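Local coordinates for ML032222a iGluR (Mnemiopsis leidyi, PDB 4YKI), which probably forms a subunit of a glycine-activated ion channel of the glutamate receptor family, its ligand-binding domain holding glycine, at residues 105-111 against 210-216; 99-104 against 215-220; 114-119 against 201-205. All coordinates share one frame; numbering follows the deposited sequence.

Contact 1. Residues 105-111 against 210-216; sequences SFPFMDA and QSFEYAF. With MG (magnesium ion), chain D.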
# COMPACT_ATOMS: atom_id res chain seq x y z
N SER B 105 -1.74 0.44 10.92
CA SER B 105 -1.42 -0.94 10.58
C SER B 105 -0.81 -1.05 9.19
O SER B 105 -0.83 -0.09 8.42
CB SER B 105 -2.68 -1.80 10.61
OG SER B 105 -3.52 -1.53 9.50
N PHE B 106 -0.32 -2.23 8.87
CA PHE B 106 -0.05 -2.58 7.49
C PHE B 106 -1.28 -2.25 6.64
O PHE B 106 -2.41 -2.53 7.05
CB PHE B 106 0.27 -4.07 7.40
CG PHE B 106 0.82 -4.47 6.06
CD1 PHE B 106 2.16 -4.26 5.76
CD2 PHE B 106 -0.00 -4.99 5.08
CE1 PHE B 106 2.66 -4.57 4.52
CE2 PHE B 106 0.50 -5.30 3.83
CZ PHE B 106 1.83 -5.09 3.55
N PRO B 107 -1.08 -1.64 5.47
CA PRO B 107 -2.26 -1.15 4.74
C PRO B 107 -2.87 -2.21 3.84
O PRO B 107 -2.18 -3.16 3.47
CB PRO B 107 -1.68 0.01 3.92
CG PRO B 107 -0.29 -0.37 3.64
CD PRO B 107 0.17 -1.14 4.87
N PHE B 108 -4.12 -2.01 3.45
CA PHE B 108 -4.82 -2.98 2.63
C PHE B 108 -5.43 -2.48 1.32
O PHE B 108 -5.97 -3.28 0.58
CB PHE B 108 -5.88 -3.74 3.47
CG PHE B 108 -7.01 -2.87 4.00
CD1 PHE B 108 -8.18 -2.71 3.27
CD2 PHE B 108 -6.92 -2.26 5.25
CE1 PHE B 108 -9.24 -1.92 3.76
CE2 PHE B 108 -7.97 -1.49 5.74
CZ PHE B 108 -9.12 -1.31 4.99
N MET B 109 -5.32 -1.20 1.00
CA MET B 109 -5.90 -0.70 -0.26
C MET B 109 -5.34 0.66 -0.67
O MET B 109 -5.50 1.65 0.03
CB MET B 109 -7.42 -0.60 -0.15
CG MET B 109 -8.10 -0.24 -1.44
SD MET B 109 -9.91 -0.21 -1.33
CE MET B 109 -10.25 -1.88 -0.93
N ASP B 110 -4.74 0.75 -1.85
CA ASP B 110 -4.34 2.02 -2.42
C ASP B 110 -5.59 2.82 -2.74
O ASP B 110 -6.57 2.28 -3.21
CB ASP B 110 -3.55 1.82 -3.75
CG ASP B 110 -2.04 1.63 -3.58
OD1 ASP B 110 -1.55 1.36 -2.46
OD2 ASP B 110 -1.35 1.72 -4.63
N ALA B 111 -5.51 4.12 -2.53
CA ALA B 111 -6.60 5.02 -2.85
C ALA B 111 -6.05 6.38 -3.25
O ALA B 111 -4.90 6.73 -2.94
CB ALA B 111 -7.57 5.15 -1.67
N GLN B 210 -3.22 12.56 -5.62
CA GLN B 210 -2.74 12.13 -4.31
C GLN B 210 -2.73 10.60 -4.23
O GLN B 210 -3.56 9.91 -4.83
CB GLN B 210 -3.56 12.68 -3.13
CG GLN B 210 -3.53 14.18 -2.91
CD GLN B 210 -2.20 14.69 -2.36
OE1 GLN B 210 -1.47 14.00 -1.62
NE2 GLN B 210 -1.87 15.90 -2.74
N SER B 211 -1.76 10.09 -3.50
CA SER B 211 -1.59 8.67 -3.29
C SER B 211 -1.57 8.39 -1.81
O SER B 211 -0.74 8.95 -1.10
CB SER B 211 -0.25 8.27 -3.89
OG SER B 211 0.08 6.94 -3.58
N PHE B 212 -2.44 7.48 -1.36
CA PHE B 212 -2.49 7.10 0.04
C PHE B 212 -3.06 5.68 0.16
O PHE B 212 -3.32 5.02 -0.84
CB PHE B 212 -3.26 8.14 0.87
CG PHE B 212 -4.68 8.34 0.44
CD1 PHE B 212 -4.99 9.25 -0.54
CD2 PHE B 212 -5.71 7.62 1.03
CE1 PHE B 212 -6.29 9.43 -0.95
CE2 PHE B 212 -7.01 7.78 0.61
CZ PHE B 212 -7.30 8.70 -0.38
N GLU B 213 -3.20 5.21 1.39
CA GLU B 213 -3.67 3.87 1.70
C GLU B 213 -4.87 3.95 2.62
O GLU B 213 -5.03 4.91 3.38
CB GLU B 213 -2.61 3.13 2.51
CG GLU B 213 -1.36 2.82 1.78
CD GLU B 213 -1.49 1.64 0.84
OE1 GLU B 213 -2.56 0.97 0.80
OE2 GLU B 213 -0.48 1.35 0.15
N TYR B 214 -5.67 2.89 2.60
CA TYR B 214 -6.52 2.54 3.71
C TYR B 214 -5.81 1.54 4.61
O TYR B 214 -5.18 0.58 4.14
CB TYR B 214 -7.85 1.93 3.23
CG TYR B 214 -8.76 2.87 2.49
CD1 TYR B 214 -8.85 4.21 2.85
CD2 TYR B 214 -9.54 2.41 1.45
CE1 TYR B 214 -9.73 5.07 2.17
CE2 TYR B 214 -10.41 3.24 0.79
CZ TYR B 214 -10.51 4.57 1.14
OH TYR B 214 -11.38 5.35 0.43
N ALA B 215 -5.88 1.78 5.91
CA ALA B 215 -5.29 0.92 6.91
C ALA B 215 -6.18 1.01 8.15
O ALA B 215 -7.19 1.72 8.15
CB ALA B 215 -3.87 1.37 7.21
N PHE B 216 -5.83 0.26 9.19
CA PHE B 216 -6.47 0.44 10.49
C PHE B 216 -5.60 1.41 11.31
O PHE B 216 -4.38 1.53 11.10
CB PHE B 216 -6.63 -0.91 11.21
CG PHE B 216 -7.66 -1.85 10.60
CD1 PHE B 216 -8.55 -1.46 9.61
CD2 PHE B 216 -7.75 -3.13 11.08
CE1 PHE B 216 -9.48 -2.35 9.11
CE2 PHE B 216 -8.69 -4.03 10.57
CZ PHE B 216 -9.55 -3.60 9.59
MG MG D . -0.31 0.05 -1.44
O HOH W 1 -1.98 -1.04 -0.76
O HOH W 2 1.44 1.12 -1.91
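Residues 109-111 pair antiparallel with 212-214, the axes of strands 109-111 and 210-216 approaching to 4.6 Å, and Met109-Tyr214 and Ala111-Phe212 form the hydrogen-bonded pairs on either side of the non-hydrogen-bonded pair Asp110-Glu213. Before the strand the chain 105-108 stays attached: Phe108 N donates to Tyr214 O, and Ser105 binds Phe216 twice, through its backbone N and through OG, which accepts from Phe216 N at 2.9 Å. The OG of Ser105 lies between its own N and carbonyl carbon (chi1 73°), a position from which it also donates to Phe106 O. On the face shared by Met109, Ala111, Phe212 and Tyr214, the methyl of Ala111 sits over the Tyr214 ring, CB 4.3 Å from its centroid, and also touches Phe212 CE2 at 3.5 Å. Met109 runs alongside the tyrosine and brings SD to the ring edge, 3.8 Å from Tyr214 CD2, a Met-aromatic contact. Tyr214 CB in turn covers a face of Phe108 in a CH-pi contact. The tyrosine lines the glycine pocket, and its OH bonds Glu188. On the other face Asp110 OD1 and Glu213 OE2 come within 2.8 Å of each other because both bind magnesium, each 2.1 Å from the ion, with their carboxylate planes 65° apart. The bend of Glu213 at chi2 (-77°) lays its chain against Pro107, whose CB is 3.4 Å from OE1; a metal-bound water donates to that oxygen. Asp110 and Glu213 of the second subunit complete the magnesium site, and Arg236 of that subunit is a further partner of Glu213. The ion thus probably offsets the repulsion among four carboxylates at the subunit interface, while the opposite face of the same strand pair serves the ligand pocket.

Contact 2. Residues 99-104 against 215-220; sequences KSAIDY and AFGLPK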
# COMPACT_ATOMS: atom_id res chain seq x y z
N LYS B 99 -0.62 10.62 11.37
CA LYS B 99 0.61 9.91 11.71
C LYS B 99 1.38 10.62 12.82
O LYS B 99 2.14 9.99 13.54
CB LYS B 99 1.48 9.74 10.46
CG LYS B 99 2.74 8.88 10.62
CD LYS B 99 2.43 7.43 11.00
CE LYS B 99 3.68 6.55 11.03
NZ LYS B 99 4.59 6.89 12.16
N SER B 100 1.19 11.93 12.98
CA SER B 100 1.85 12.64 14.08
C SER B 100 1.27 12.29 15.46
O SER B 100 1.91 12.54 16.47
CB SER B 100 1.81 14.16 13.84
OG SER B 100 0.54 14.69 14.15
N ALA B 101 0.07 11.69 15.47
CA ALA B 101 -0.66 11.38 16.70
C ALA B 101 -0.87 9.90 16.94
O ALA B 101 -0.93 9.49 18.09
CB ALA B 101 -2.02 12.09 16.69
N ILE B 102 -1.06 9.12 15.87
CA ILE B 102 -1.35 7.69 15.96
C ILE B 102 -0.48 6.91 14.99
O ILE B 102 0.20 7.51 14.15
CB ILE B 102 -2.86 7.38 15.65
CG1 ILE B 102 -3.23 7.66 14.19
CG2 ILE B 102 -3.77 8.15 16.63
CD1 ILE B 102 -4.47 6.89 13.71
N ASP B 103 -0.50 5.59 15.11
CA ASP B 103 0.12 4.70 14.14
C ASP B 103 -0.94 4.13 13.21
O ASP B 103 -2.15 4.20 13.47
CB ASP B 103 0.85 3.56 14.84
CG ASP B 103 2.19 3.97 15.45
OD1 ASP B 103 2.70 5.08 15.17
OD2 ASP B 103 2.75 3.14 16.18
N TYR B 104 -0.46 3.55 12.12
CA TYR B 104 -1.29 2.78 11.20
C TYR B 104 -0.81 1.34 11.18
O TYR B 104 0.38 1.06 11.33
CB TYR B 104 -1.21 3.35 9.80
CG TYR B 104 -1.91 4.66 9.61
CD1 TYR B 104 -3.27 4.71 9.38
CD2 TYR B 104 -1.20 5.86 9.64
CE1 TYR B 104 -3.91 5.90 9.16
CE2 TYR B 104 -1.83 7.07 9.41
CZ TYR B 104 -3.20 7.08 9.20
OH TYR B 104 -3.79 8.27 8.92
N ALA B 215 -5.88 1.78 5.91
CA ALA B 215 -5.29 0.92 6.91
C ALA B 215 -6.18 1.01 8.15
O ALA B 215 -7.19 1.72 8.15
CB ALA B 215 -3.87 1.37 7.21
N PHE B 216 -5.83 0.26 9.19
CA PHE B 216 -6.47 0.44 10.49
C PHE B 216 -5.60 1.41 11.31
O PHE B 216 -4.38 1.53 11.10
CB PHE B 216 -6.63 -0.91 11.21
CG PHE B 216 -7.66 -1.85 10.60
CD1 PHE B 216 -8.55 -1.46 9.61
CD2 PHE B 216 -7.75 -3.13 11.08
CE1 PHE B 216 -9.48 -2.35 9.11
CE2 PHE B 216 -8.69 -4.03 10.57
CZ PHE B 216 -9.55 -3.60 9.59
N GLY B 217 -6.22 2.09 12.27
CA GLY B 217 -5.50 2.98 13.17
C GLY B 217 -5.19 2.33 14.50
O GLY B 217 -6.02 1.60 15.03
N LEU B 218 -3.99 2.57 15.02
CA LEU B 218 -3.53 2.00 16.27
C LEU B 218 -2.90 3.09 17.12
O LEU B 218 -2.24 3.97 16.60
CB LEU B 218 -2.47 0.92 16.01
CG LEU B 218 -3.06 -0.37 15.41
CD1 LEU B 218 -2.01 -1.20 14.67
CD2 LEU B 218 -3.72 -1.18 16.49
N PRO B 219 -3.08 3.02 18.45
CA PRO B 219 -2.40 4.02 19.27
C PRO B 219 -0.90 3.77 19.28
O PRO B 219 -0.47 2.63 19.15
CB PRO B 219 -3.00 3.81 20.66
CG PRO B 219 -3.40 2.41 20.67
CD PRO B 219 -3.73 1.99 19.27
N LYS B 220 -0.11 4.82 19.44
CA LYS B 220 1.32 4.67 19.60
C LYS B 220 1.56 3.78 20.81
O LYS B 220 0.83 3.82 21.81
CB LYS B 220 2.00 6.03 19.75
CG LYS B 220 1.98 6.84 18.46
CD LYS B 220 2.68 8.17 18.62
CE LYS B 220 2.81 8.90 17.30
NZ LYS B 220 3.78 10.02 17.35
O HOH W 3 4.83 9.87 14.44
O HOH W 4 -1.55 7.27 19.68
O HOH W 5 1.25 1.24 17.49
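Strand 103-104 adds a short antiparallel edge to the far end of strand 202-218, in the sheet that also carries 109-118. Asp103 and Leu218 make the hydrogen-bonded pair: Asp103 N donates to Leu218 O at 2.8 Å, and Leu218 N returns an almost straight bond to Asp103 O (175°). At the next pair Gly217 faces Tyr104, while CD1 of Ile102 lies 4.1 Å from Gly217 CA, close to where a side chain on the glycine would start. The Tyr104 ring approaches Ala215 obliquely, CD1 to CB 4.0 Å, and its hydroxyl is bonded to Asn95. Past the strand, Lys220 stretches its extended chain along the backbone of 100-101 and crosses Asp103 at about a right angle. Its NZ donates to Ser100 O at 3.3 Å from well above the carbonyl plane, and a water links NZ to Lys99 O. A second water joins Ala101 O to Lys220 N; a third donates to both Asp103 OD2 and Pro219 O. Direct backbone bonds thus give way to water bridges where the strands part, around Ala101 and Lys220, and Asp103 is near enough to the exposed lysine amine for a general attraction without touching it.

Contact 3. Residues 114-119 against 201-205; sequences KAVVKG and DVFSV. With SO4 (sulfate ion), chain F.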
# COMPACT_ATOMS: atom_id res chain seq x y z
N LYS B 114 -10.56 11.72 -5.52
CA LYS B 114 -11.35 11.77 -6.74
C LYS B 114 -12.43 12.84 -6.62
O LYS B 114 -13.13 12.92 -5.61
CB LYS B 114 -12.00 10.41 -7.01
CG LYS B 114 -12.77 10.40 -8.32
CD LYS B 114 -13.37 9.07 -8.64
CE LYS B 114 -14.03 9.08 -10.02
NZ LYS B 114 -13.09 9.41 -11.13
N ALA B 115 -12.57 13.65 -7.66
CA ALA B 115 -13.63 14.64 -7.75
C ALA B 115 -14.64 14.21 -8.78
O ALA B 115 -14.29 13.75 -9.87
CB ALA B 115 -13.08 16.01 -8.11
N VAL B 116 -15.91 14.37 -8.43
CA VAL B 116 -17.02 14.04 -9.31
C VAL B 116 -17.99 15.21 -9.37
O VAL B 116 -18.03 16.03 -8.47
CB VAL B 116 -17.76 12.74 -8.88
CG1 VAL B 116 -16.82 11.55 -8.95
CG2 VAL B 116 -18.37 12.88 -7.50
N VAL B 117 -18.77 15.24 -10.44
CA VAL B 117 -19.61 16.37 -10.77
C VAL B 117 -20.96 15.91 -11.34
O VAL B 117 -21.03 14.95 -12.11
CB VAL B 117 -18.89 17.34 -11.78
CG1 VAL B 117 -18.59 16.66 -13.09
CG2 VAL B 117 -19.69 18.62 -11.98
N LYS B 118 -22.01 16.62 -10.96
CA LYS B 118 -23.30 16.51 -11.63
C LYS B 118 -23.66 17.86 -12.24
O LYS B 118 -23.58 18.89 -11.58
CB LYS B 118 -24.39 16.06 -10.65
CG LYS B 118 -25.77 16.02 -11.26
CD LYS B 118 -26.79 15.34 -10.36
CE LYS B 118 -28.18 15.55 -10.92
NZ LYS B 118 -29.16 14.71 -10.20
N GLY B 119 -23.98 17.85 -13.53
CA GLY B 119 -24.37 19.07 -14.22
C GLY B 119 -24.36 18.90 -15.72
O GLY B 119 -23.45 18.29 -16.29
N ASP B 201 -25.74 10.21 -14.14
CA ASP B 201 -25.60 11.63 -14.44
C ASP B 201 -24.49 12.27 -13.58
O ASP B 201 -24.41 13.49 -13.46
CB ASP B 201 -26.94 12.36 -14.24
CG ASP B 201 -27.52 12.17 -12.83
OD1 ASP B 201 -26.92 11.42 -12.03
OD2 ASP B 201 -28.58 12.76 -12.53
N VAL B 202 -23.63 11.43 -12.99
CA VAL B 202 -22.45 11.91 -12.27
C VAL B 202 -21.21 11.48 -13.04
O VAL B 202 -21.08 10.30 -13.41
CB VAL B 202 -22.44 11.36 -10.83
CG1 VAL B 202 -21.11 11.64 -10.15
CG2 VAL B 202 -23.57 11.98 -10.02
N PHE B 203 -20.29 12.41 -13.26
CA PHE B 203 -19.10 12.23 -14.07
C PHE B 203 -17.84 12.65 -13.32
O PHE B 203 -17.90 13.33 -12.31
CB PHE B 203 -19.24 13.05 -15.37
CG PHE B 203 -20.44 12.68 -16.20
CD1 PHE B 203 -20.35 11.66 -17.11
CD2 PHE B 203 -21.66 13.31 -16.02
CE1 PHE B 203 -21.47 11.27 -17.87
CE2 PHE B 203 -22.78 12.93 -16.80
CZ PHE B 203 -22.66 11.91 -17.69
N SER B 204 -16.69 12.25 -13.84
CA SER B 204 -15.41 12.63 -13.26
C SER B 204 -15.01 14.07 -13.53
O SER B 204 -15.36 14.64 -14.58
CB SER B 204 -14.32 11.73 -13.82
OG SER B 204 -14.59 10.40 -13.53
N VAL B 205 -14.28 14.67 -12.60
CA VAL B 205 -13.56 15.90 -12.86
C VAL B 205 -12.08 15.59 -12.84
O VAL B 205 -11.43 15.56 -11.78
CB VAL B 205 -13.85 16.99 -11.83
CG1 VAL B 205 -13.04 18.26 -12.12
CG2 VAL B 205 -15.34 17.29 -11.80
S SO4 F . -15.93 9.80 -16.90
O1 SO4 F . -15.49 10.88 -17.78
O2 SO4 F . -16.53 8.72 -17.68
O3 SO4 F . -14.77 9.26 -16.19
O4 SO4 F . -16.91 10.32 -15.98
O HOH W 6 -10.64 13.71 -9.83
O HOH W 7 -25.26 15.59 -14.97
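Val117 and Val205 pack tightly at the buried side of this strand pair, meeting at about a right angle with Val205 CG2 3.6 Å from both CB and CG1 of Val117. Ala115 CB adds itself to Val205 CB at 3.9 Å. On the other face, Val202 turns CG1 anti to its backbone N (chi1 170°), which carries that methyl to 3.7 Å from Val116 CB; Leu178 of helix 171-179 touches both valines. Three backbone bonds hold the strands together: Val117 and Phe203 exchange N-H and C=O as a hydrogen-bonded pair, and Val205 N donates to Ala115 O. These residues belong to the antiparallel pairing of strands 109-118 and 202-218 in the mixed sheet; on its other edge 109-118 is bonded to 183-188 through the backbones of Lys114, Val116 and Lys118. Toward solvent the packing gives way to polar links. Lys114 bends at its last torsion (chi4 60°) to set NZ 3.0 Å from Ser204 OG. That hydroxyl donates to O3 of a sulfate probably taken from the crystallisation liquor, and Ser204 N donates to its O4 in a nearly straight bond (168°). Phe203 is exposed, with the sulfate O4 near the edge of its ring. At the opposite end, the extended chain of Lys118 runs past Asp201 and forms a salt bridge, NZ to OD2 3.1 Å, reaching that oxygen from above the carboxylate plane; NZ also donates to Arg179 O. An alanine in place of Lys118 is likely to leave Asp201 without its charge partner and the Arg179 carbonyl without this donor. Beyond the last direct strand bond, a water spans the gap between Gly119 N and Asp201 O.

All three contacts use strand 202-218, whose partners along it are 114-118 in contact 3, 109-111 in contact 1 and 103-104 in contact 2. Because the pairing is antiparallel, the chain enters at contact 2, passes through contact 1 to contact 3, and later returns in the reverse order, so the pairings enclose one another. Contacts 1 and 2 touch, sharing Ala215 and Phe216 with centres about 12 Å apart; contacts 1 and 3 adjoin in sequence with centres about 24 Å apart, and contacts 2 and 3, with centres about 32 Å apart, lie on opposite sides of the chain's centre. Contact 1, between the other two but nearer contact 2, brings this long strand to the bound glycine and the magnesium site between subunits.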